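Local coordinates for mandelate racemase/muconate lactonizing protein (Thermobispora bispora, PDB 3VC5), which probably catalyses the magnesium-dependent dehydration of D-glucarate to 5-dehydro-4-deoxy-D-glucarate, as a member of the mandelate racemase/muconate lactonizing enzyme family, at residues G45-W50 with Y167-W172; A194-L199 with D229-L234. All blocks are in the same frame, centred on the assembly; numbering follows the deposited sequence.

In the fold
Contact 1 joins a loop of the N-terminal domain to the end of strand 161-169 beside a bound phosphate, whereas contact 2 lies on the outside of the barrel, away from the annotated sites. Their centres are about 19 Å apart, yet they meet through L168, whose CD1 is 3.8 Å from CB of A196: strand 161-169 of contact 1 packs beneath helix 189-203 of contact 2. Strand 208-211 is near both: F231 of contact 2 touches I208, and K211, the predicted proton acceptor, has its side chain about 4 Å from that of F169. The F169 side chain is also about 7 Å from that of D239, a magnesium-binding residue, although no metal is bound to this chain here.

Contact 1 of 2, residues G45-W50 with Y167-W172; sequences GVHQPW and YLFYKW. With PO4 (phosphate ion), chain B.
H47 and F169 meet obliquely beside a phosphate ion, with ring centroids 5.7 Å apart and planes at 67°; the closest atoms, H47 NE2 and F169 CE2, are 4.3 Å apart. NE2 of H47 directs its N-H to phosphate O1 at 2.9 Å, and the 174° angle at the hydrogen together with the position of O1 in the imidazole plane makes this a nearly straight bond. Phosphate O1 also lies near the plane of the F169 ring, at its edge, 4.1 Å from CE2. Farther along the segments, V46 covers one face of the W172 indole: its CG2 sits 4.2 Å above the plane, offset toward the rim, while CG1 reaches CH2 at 4.0 Å.

Outside this shell, D37 is hydrogen-bonded to ND1 of H47; with phosphate on NE2, both ring nitrogens are held, which should fix the rotation of the imidazole. F169 is met edge-to-face by W370. Next to W172, NZ of K171 donates to the W172 carbonyl O at 2.8 Å and also pairs with D181, tying down the chain after the strand. N42, K211, H367 and R421 complete the phosphate site. The phosphate is probably from the crystallisation liquor, but its hydrogen bonds to these groups, among them the predicted proton acceptor K211, suggest a pocket suited to anions, consistent with a dicarboxylate substrate such as glucarate.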
ATOM      1  N   GLY A  45     -19.277 -28.508  -7.124  1.00 27.84           N
ATOM      2  CA  GLY A  45     -19.260 -29.959  -7.298  1.00 25.56           C
ATOM      3  C   GLY A  45     -18.478 -30.612  -6.180  1.00 24.45           C
ATOM      4  O   GLY A  45     -18.856 -30.549  -4.994  1.00 27.68           O
ATOM      5  N   VAL A  46     -17.345 -31.192  -6.546  1.00 26.47           N
ATOM      6  CA  VAL A  46     -16.507 -31.889  -5.558  1.00 25.60           C
ATOM      7  C   VAL A  46     -15.064 -31.820  -6.016  1.00 26.05           C
ATOM      8  O   VAL A  46     -14.801 -31.895  -7.222  1.00 25.17           O
ATOM      9  CB  VAL A  46     -17.003 -33.344  -5.358  1.00 26.36           C
ATOM     10  CG1 VAL A  46     -17.003 -34.100  -6.684  1.00 30.12           C
ATOM     11  CG2 VAL A  46     -16.176 -34.106  -4.281  1.00 27.41           C
ATOM     12  N   HIS A  47     -14.123 -31.670  -5.076  1.00 23.81           N
ATOM     13  CA  HIS A  47     -12.704 -31.661  -5.442  1.00 22.11           C
ATOM     14  C   HIS A  47     -12.294 -32.987  -6.083  1.00 24.47           C
ATOM     15  O   HIS A  47     -12.749 -34.053  -5.660  1.00 27.81           O
ATOM     16  CB  HIS A  47     -11.842 -31.489  -4.188  1.00 23.31           C
ATOM     17  CG  HIS A  47     -11.823 -30.097  -3.638  1.00 24.58           C
ATOM     18  ND1 HIS A  47     -10.736 -29.588  -2.961  1.00 25.12           N
ATOM     19  CD2 HIS A  47     -12.760 -29.113  -3.650  1.00 23.94           C
ATOM     20  CE1 HIS A  47     -10.996 -28.343  -2.586  1.00 26.36           C
ATOM     21  NE2 HIS A  47     -12.214 -28.026  -3.005  1.00 24.22           N
ATOM     22  N   GLN A  48     -11.418 -32.904  -7.092  1.00 26.78           N
ATOM     23  CA  GLN A  48     -10.905 -34.083  -7.770  1.00 24.30           C
ATOM     24  C   GLN A  48      -9.848 -34.785  -6.909  1.00 22.57           C
ATOM     25  O   GLN A  48      -9.341 -34.213  -5.951  1.00 25.25           O
ATOM     26  CB  GLN A  48     -10.337 -33.712  -9.136  1.00 25.42           C
ATOM     27  CG  GLN A  48     -11.419 -33.351 -10.160  1.00 27.43           C
ATOM     28  CD  GLN A  48     -10.875 -32.504 -11.282  1.00 27.88           C
ATOM     29  OE1 GLN A  48     -10.450 -31.360 -11.063  1.00 28.24           O
ATOM     30  NE2 GLN A  48     -10.877 -33.052 -12.493  1.00 29.66           N
ATOM     31  N   PRO A  49      -9.494 -36.021  -7.273  1.00 25.83           N
ATOM     32  CA  PRO A  49      -8.563 -36.760  -6.405  1.00 24.48           C
ATOM     33  C   PRO A  49      -7.126 -36.205  -6.384  1.00 23.80           C
ATOM     34  O   PRO A  49      -6.336 -36.532  -5.472  1.00 25.18           O
ATOM     35  CB  PRO A  49      -8.556 -38.187  -7.002  1.00 29.02           C
ATOM     36  CG  PRO A  49      -9.663 -38.248  -7.966  1.00 31.89           C
ATOM     37  CD  PRO A  49     -10.071 -36.845  -8.350  1.00 27.17           C
ATOM     38  N   TRP A  50      -6.789 -35.419  -7.396  1.00 26.79           N
ATOM     39  CA  TRP A  50      -5.498 -34.716  -7.456  1.00 23.43           C
ATOM     40  C   TRP A  50      -5.745 -33.221  -7.526  1.00 23.92           C
ATOM     41  O   TRP A  50      -6.585 -32.771  -8.329  1.00 26.26           O
ATOM     42  CB  TRP A  50      -4.703 -35.124  -8.693  1.00 26.50           C
ATOM     43  CG  TRP A  50      -4.367 -36.579  -8.744  1.00 26.27           C
ATOM     44  CD1 TRP A  50      -5.019 -37.559  -9.470  1.00 29.92           C
ATOM     45  CD2 TRP A  50      -3.309 -37.248  -8.030  1.00 27.47           C
ATOM     46  NE1 TRP A  50      -4.408 -38.783  -9.262  1.00 29.42           N
ATOM     47  CE2 TRP A  50      -3.367 -38.617  -8.381  1.00 28.88           C
ATOM     48  CE3 TRP A  50      -2.316 -36.819  -7.139  1.00 28.63           C
ATOM     49  CZ2 TRP A  50      -2.478 -39.560  -7.859  1.00 32.84           C
ATOM     50  CZ3 TRP A  50      -1.434 -37.748  -6.623  1.00 29.53           C
ATOM     51  CH2 TRP A  50      -1.516 -39.112  -6.995  1.00 34.84           C
ATOM     52  N   TYR A 167     -10.946 -25.501   8.420  1.00 23.86           N
ATOM     53  CA  TYR A 167     -11.693 -25.392   7.156  1.00 21.73           C
ATOM     54  C   TYR A 167     -12.484 -26.691   6.976  1.00 24.00           C
ATOM     55  O   TYR A 167     -11.967 -27.690   6.496  1.00 25.47           O
ATOM     56  CB  TYR A 167     -10.757 -25.173   5.969  1.00 21.97           C
ATOM     57  CG  TYR A 167     -11.386 -24.383   4.826  1.00 22.82           C
ATOM     58  CD1 TYR A 167     -12.755 -24.445   4.557  1.00 23.56           C
ATOM     59  CD2 TYR A 167     -10.581 -23.602   3.988  1.00 21.64           C
ATOM     60  CE1 TYR A 167     -13.317 -23.704   3.516  1.00 22.67           C
ATOM     61  CE2 TYR A 167     -11.145 -22.846   2.934  1.00 22.59           C
ATOM     62  CZ  TYR A 167     -12.495 -22.916   2.694  1.00 22.05           C
ATOM     63  OH  TYR A 167     -13.096 -22.152   1.671  1.00 22.30           O
ATOM     64  N   LEU A 168     -13.731 -26.680   7.433  1.00 23.38           N
ATOM     65  CA  LEU A 168     -14.569 -27.864   7.369  1.00 25.43           C
ATOM     66  C   LEU A 168     -15.315 -27.938   6.037  1.00 23.56           C
ATOM     67  O   LEU A 168     -15.784 -26.902   5.469  1.00 24.36           O
ATOM     68  CB  LEU A 168     -15.580 -27.867   8.519  1.00 25.37           C
ATOM     69  CG  LEU A 168     -15.076 -27.576   9.939  1.00 25.63           C
ATOM     70  CD1 LEU A 168     -16.219 -27.681  10.972  1.00 28.43           C
ATOM     71  CD2 LEU A 168     -13.927 -28.543  10.321  1.00 27.40           C
ATOM     72  N   PHE A 169     -15.485 -29.173   5.582  1.00 26.18           N
ATOM     73  CA  PHE A 169     -16.207 -29.467   4.363  1.00 25.56           C
ATOM     74  C   PHE A 169     -17.114 -30.647   4.580  1.00 27.49           C
ATOM     75  O   PHE A 169     -16.715 -31.623   5.222  1.00 28.87           O
ATOM     76  CB  PHE A 169     -15.255 -29.913   3.257  1.00 25.68           C
ATOM     77  CG  PHE A 169     -14.402 -28.802   2.672  1.00 23.68           C
ATOM     78  CD1 PHE A 169     -13.254 -28.363   3.320  1.00 25.01           C
ATOM     79  CD2 PHE A 169     -14.744 -28.225   1.452  1.00 22.99           C
ATOM     80  CE1 PHE A 169     -12.441 -27.346   2.757  1.00 24.88           C
ATOM     81  CE2 PHE A 169     -13.949 -27.190   0.881  1.00 26.56           C
ATOM     82  CZ  PHE A 169     -12.815 -26.751   1.533  1.00 25.98           C
ATOM     83  N   TYR A 170     -18.288 -30.605   3.969  1.00 27.04           N
ATOM     84  CA  TYR A 170     -19.004 -31.843   3.716  1.00 27.35           C
ATOM     85  C   TYR A 170     -18.158 -32.662   2.745  1.00 26.66           C
ATOM     86  O   TYR A 170     -17.513 -32.107   1.852  1.00 27.66           O
ATOM     87  CB  TYR A 170     -20.383 -31.567   3.129  1.00 28.25           C
ATOM     88  CG  TYR A 170     -21.303 -30.810   4.042  1.00 28.60           C
ATOM     89  CD1 TYR A 170     -21.977 -31.462   5.086  1.00 28.17           C
ATOM     90  CD2 TYR A 170     -21.559 -29.460   3.837  1.00 27.50           C
ATOM     91  CE1 TYR A 170     -22.842 -30.776   5.910  1.00 32.37           C
ATOM     92  CE2 TYR A 170     -22.441 -28.766   4.654  1.00 30.80           C
ATOM     93  CZ  TYR A 170     -23.085 -29.434   5.689  1.00 28.18           C
ATOM     94  OH  TYR A 170     -23.965 -28.752   6.504  1.00 31.68           O
ATOM     95  N   LYS A 171     -18.071 -33.969   2.974  1.00 28.08           N
ATOM     96  CA  LYS A 171     -17.281 -34.813   2.090  1.00 28.10           C
ATOM     97  C   LYS A 171     -17.745 -36.251   2.077  1.00 29.79           C
ATOM     98  O   LYS A 171     -18.325 -36.733   3.053  1.00 30.06           O
ATOM     99  CB  LYS A 171     -15.802 -34.756   2.496  1.00 26.31           C
ATOM    100  CG  LYS A 171     -15.536 -35.348   3.906  1.00 28.69           C
ATOM    101  CD  LYS A 171     -14.058 -35.236   4.324  1.00 27.24           C
ATOM    102  CE  LYS A 171     -13.130 -36.115   3.457  1.00 26.22           C
ATOM    103  NZ  LYS A 171     -13.418 -37.609   3.588  1.00 28.18           N
ATOM    104  N   TRP A 172     -17.514 -36.927   0.955  1.00 29.73           N
ATOM    105  CA  TRP A 172     -17.745 -38.365   0.886  1.00 30.40           C
ATOM    106  C   TRP A 172     -16.652 -39.058   1.696  1.00 29.54           C
ATOM    107  O   TRP A 172     -15.656 -38.420   2.060  1.00 30.93           O
ATOM    108  CB  TRP A 172     -17.724 -38.847  -0.557  1.00 32.54           C
ATOM    109  CG  TRP A 172     -18.751 -38.187  -1.414  1.00 34.15           C
ATOM    110  CD1 TRP A 172     -19.979 -37.710  -1.017  1.00 36.22           C
ATOM    111  CD2 TRP A 172     -18.666 -37.959  -2.824  1.00 34.87           C
ATOM    112  NE1 TRP A 172     -20.651 -37.176  -2.103  1.00 35.78           N
ATOM    113  CE2 TRP A 172     -19.870 -37.326  -3.223  1.00 37.25           C
ATOM    114  CE3 TRP A 172     -17.692 -38.226  -3.791  1.00 34.55           C
ATOM    115  CZ2 TRP A 172     -20.116 -36.953  -4.546  1.00 39.91           C
ATOM    116  CZ3 TRP A 172     -17.946 -37.863  -5.109  1.00 34.61           C
ATOM    117  CH2 TRP A 172     -19.148 -37.228  -5.470  1.00 40.16           C
TER
HETATM  118  P   PO4 B 501     -12.374 -24.525  -2.600  1.00 24.80           P
HETATM  119  O1  PO4 B 501     -13.486 -25.479  -2.809  1.00 26.27           O
HETATM  120  O2  PO4 B 501     -11.250 -25.349  -2.011  1.00 27.55           O
HETATM  121  O3  PO4 B 501     -11.929 -23.931  -3.870  1.00 29.31           O
HETATM  122  O4  PO4 B 501     -12.827 -23.496  -1.696  1.00 29.00           O

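Contact 2 of 2, residues A194-L199 with D229-L234; sequences AQARLL and DAFPGL
With chi1 at -58°, F231 carries its ring anti to its own carbonyl carbon and across to helix 189-203, while R197, with a similar first torsion of -70° and a chain extended from CG to NE, runs past the ring toward A230. The contact joins two successive outer helices of the modified TIM barrel of the enolase superfamily: 189-203 and 217-230 flank strand 208-211 in a beta-alpha-beta-alpha run of the barrel, the helices packing outside its strands. The backbones stay well apart, the nearest CA atoms, those of R197 and A230, being 8.9 Å from each other, and the F231 ring and the R197 chain bridge the gap.

The tightest touch is between A196 CB and F231 CE2, at 3.5 Å. The outer end of the same ring serves R197 as well, whose CG lies 3.7 Å from F231 CZ. Methyl and methylene thus both reach the CE2-CZ end of the ring, obliquely. Beyond, the R197 and F231 side chains cross obliquely, with guanidinium and ring planes 40° apart, and NH2 of R197 comes to 3.9 Å from CB of A230.

F231 is the first residue to leave the helical conformation after helix 217-230, and it opens a type II turn closed by L234 N donating to F231 O at 3.3 Å. The F231 side chain also touches I200 of helix 189-203 and I208 of strand 208-211, while R197 stays on the exposed side. No direct hydrogen bond joins the segments; a water does so instead. It lies at the edge of the guanidinium, in its plane, accepts from R197 NH1 at 2.7 Å, and donates to the carbonyl O of A230, also at 2.7 Å.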
ATOM      1  N   ALA A 194     -18.009 -33.990  14.135  1.00 33.69           N
ATOM      2  CA  ALA A 194     -16.943 -34.972  14.364  1.00 32.68           C
ATOM      3  C   ALA A 194     -15.664 -34.548  13.632  1.00 31.91           C
ATOM      4  O   ALA A 194     -14.553 -34.684  14.167  1.00 30.59           O
ATOM      5  CB  ALA A 194     -17.370 -36.362  13.926  1.00 33.99           C
ATOM      6  N   GLN A 195     -15.835 -34.044  12.405  1.00 30.69           N
ATOM      7  CA  GLN A 195     -14.704 -33.572  11.613  1.00 27.67           C
ATOM      8  C   GLN A 195     -13.997 -32.407  12.324  1.00 29.84           C
ATOM      9  O   GLN A 195     -12.757 -32.345  12.374  1.00 30.23           O
ATOM     10  CB  GLN A 195     -15.184 -33.141  10.225  1.00 26.79           C
ATOM     11  CG  GLN A 195     -14.067 -32.773   9.236  1.00 26.85           C
ATOM     12  CD  GLN A 195     -14.673 -32.235   7.965  1.00 25.36           C
ATOM     13  OE1 GLN A 195     -15.264 -32.984   7.170  1.00 29.67           O
ATOM     14  NE2 GLN A 195     -14.596 -30.942   7.794  1.00 25.18           N
ATOM     15  N   ALA A 196     -14.785 -31.471  12.847  1.00 28.77           N
ATOM     16  CA  ALA A 196     -14.261 -30.380  13.663  1.00 28.42           C
ATOM     17  C   ALA A 196     -13.417 -30.897  14.854  1.00 32.68           C
ATOM     18  O   ALA A 196     -12.326 -30.376  15.120  1.00 29.80           O
ATOM     19  CB  ALA A 196     -15.401 -29.508  14.173  1.00 32.32           C
ATOM     20  N   ARG A 197     -13.943 -31.877  15.590  1.00 32.99           N
ATOM     21  CA  ARG A 197     -13.211 -32.439  16.736  1.00 32.69           C
ATOM     22  C   ARG A 197     -11.866 -32.987  16.283  1.00 32.94           C
ATOM     23  O   ARG A 197     -10.846 -32.815  16.960  1.00 32.94           O
ATOM     24  CB  ARG A 197     -14.011 -33.550  17.413  1.00 36.98           C
ATOM     25  CG  ARG A 197     -15.233 -33.062  18.164  1.00 38.21           C
ATOM     26  CD  ARG A 197     -15.768 -34.144  19.088  1.00 39.51           C
ATOM     27  NE  ARG A 197     -17.159 -33.864  19.431  1.00 42.74           N
ATOM     28  CZ  ARG A 197     -17.535 -32.941  20.313  1.00 50.61           C
ATOM     29  NH1 ARG A 197     -16.614 -32.208  20.936  1.00 50.46           N
ATOM     30  NH2 ARG A 197     -18.825 -32.743  20.568  1.00 53.53           N
ATOM     31  N   LEU A 198     -11.880 -33.664  15.142  1.00 31.57           N
ATOM     32  CA  LEU A 198     -10.674 -34.253  14.586  1.00 32.16           C
ATOM     33  C   LEU A 198      -9.641 -33.153  14.243  1.00 32.12           C
ATOM     34  O   LEU A 198      -8.511 -33.187  14.736  1.00 34.05           O
ATOM     35  CB  LEU A 198     -11.032 -35.104  13.363  1.00 32.79           C
ATOM     36  CG  LEU A 198      -9.991 -35.997  12.683  1.00 36.73           C
ATOM     37  CD1 LEU A 198     -10.640 -36.913  11.655  1.00 39.55           C
ATOM     38  CD2 LEU A 198      -8.915 -35.172  12.034  1.00 42.46           C
ATOM     39  N   LEU A 199     -10.034 -32.165  13.433  1.00 28.81           N
ATOM     40  CA  LEU A 199      -9.095 -31.120  13.023  1.00 25.45           C
ATOM     41  C   LEU A 199      -8.636 -30.261  14.197  1.00 26.95           C
ATOM     42  O   LEU A 199      -7.463 -29.897  14.279  1.00 28.20           O
ATOM     43  CB  LEU A 199      -9.717 -30.211  11.945  1.00 25.57           C
ATOM     44  CG  LEU A 199      -9.506 -30.603  10.472  1.00 32.19           C
ATOM     45  CD1 LEU A 199      -9.825 -32.043  10.204  1.00 40.27           C
ATOM     46  CD2 LEU A 199     -10.289 -29.669   9.527  1.00 36.85           C
ATOM     47  N   ASP A 229     -22.779 -25.209  19.504  1.00 40.46           N
ATOM     48  CA  ASP A 229     -23.059 -25.892  20.768  1.00 43.70           C
ATOM     49  C   ASP A 229     -21.881 -26.740  21.206  1.00 45.44           C
ATOM     50  O   ASP A 229     -21.605 -26.841  22.392  1.00 48.30           O
ATOM     51  CB  ASP A 229     -24.285 -26.783  20.646  1.00 46.43           C
ATOM     52  CG  ASP A 229     -25.550 -26.000  20.378  1.00 49.99           C
ATOM     53  OD1 ASP A 229     -25.605 -24.782  20.684  1.00 56.84           O
ATOM     54  OD2 ASP A 229     -26.493 -26.619  19.861  1.00 51.02           O
ATOM     55  N   ALA A 230     -21.183 -27.342  20.243  1.00 42.82           N
ATOM     56  CA  ALA A 230     -20.057 -28.217  20.550  1.00 39.27           C
ATOM     57  C   ALA A 230     -18.793 -27.428  20.882  1.00 39.89           C
ATOM     58  O   ALA A 230     -17.962 -27.897  21.660  1.00 42.95           O
ATOM     59  CB  ALA A 230     -19.799 -29.162  19.395  1.00 36.53           C
ATOM     60  N   PHE A 231     -18.668 -26.226  20.314  1.00 41.08           N
ATOM     61  CA  PHE A 231     -17.473 -25.401  20.474  1.00 42.36           C
ATOM     62  C   PHE A 231     -17.789 -23.971  20.920  1.00 47.02           C
ATOM     63  O   PHE A 231     -17.551 -23.010  20.175  1.00 47.54           O
ATOM     64  CB  PHE A 231     -16.658 -25.393  19.160  1.00 40.95           C
ATOM     65  CG  PHE A 231     -16.243 -26.765  18.717  1.00 40.87           C
ATOM     66  CD1 PHE A 231     -15.136 -27.392  19.295  1.00 40.39           C
ATOM     67  CD2 PHE A 231     -16.984 -27.451  17.760  1.00 38.79           C
ATOM     68  CE1 PHE A 231     -14.762 -28.679  18.902  1.00 42.69           C
ATOM     69  CE2 PHE A 231     -16.632 -28.730  17.366  1.00 39.16           C
ATOM     70  CZ  PHE A 231     -15.511 -29.354  17.941  1.00 41.25           C
ATOM     71  N   PRO A 232     -18.317 -23.814  22.146  1.00 49.76           N
ATOM     72  CA  PRO A 232     -18.636 -22.470  22.613  1.00 50.21           C
ATOM     73  C   PRO A 232     -17.411 -21.556  22.545  1.00 49.39           C
ATOM     74  O   PRO A 232     -16.291 -21.998  22.809  1.00 53.83           O
ATOM     75  CB  PRO A 232     -19.035 -22.689  24.087  1.00 49.56           C
ATOM     76  CG  PRO A 232     -19.370 -24.129  24.196  1.00 52.42           C
ATOM     77  CD  PRO A 232     -18.490 -24.830  23.203  1.00 50.14           C
ATOM     78  N   GLY A 233     -17.625 -20.293  22.200  1.00 48.18           N
ATOM     79  CA  GLY A 233     -16.544 -19.311  22.181  1.00 48.07           C
ATOM     80  C   GLY A 233     -15.760 -19.193  20.882  1.00 45.89           C
ATOM     81  O   GLY A 233     -15.080 -18.188  20.660  1.00 49.43           O
ATOM     82  N   LEU A 234     -15.838 -20.204  20.020  1.00 37.66           N
ATOM     83  CA  LEU A 234     -15.057 -20.184  18.767  1.00 34.62           C
ATOM     84  C   LEU A 234     -15.816 -19.459  17.662  1.00 34.88           C
ATOM     85  O   LEU A 234     -16.962 -19.807  17.375  1.00 38.26           O
ATOM     86  CB  LEU A 234     -14.701 -21.598  18.302  1.00 34.30           C
ATOM     87  CG  LEU A 234     -13.907 -22.559  19.202  1.00 42.57           C
ATOM     88  CD1 LEU A 234     -13.180 -23.604  18.363  1.00 40.65           C
ATOM     89  CD2 LEU A 234     -12.936 -21.828  20.113  1.00 45.75           C
TER
HETATM   90  O   HOH W   1     -18.004 -30.478  22.534  1.00 57.45           O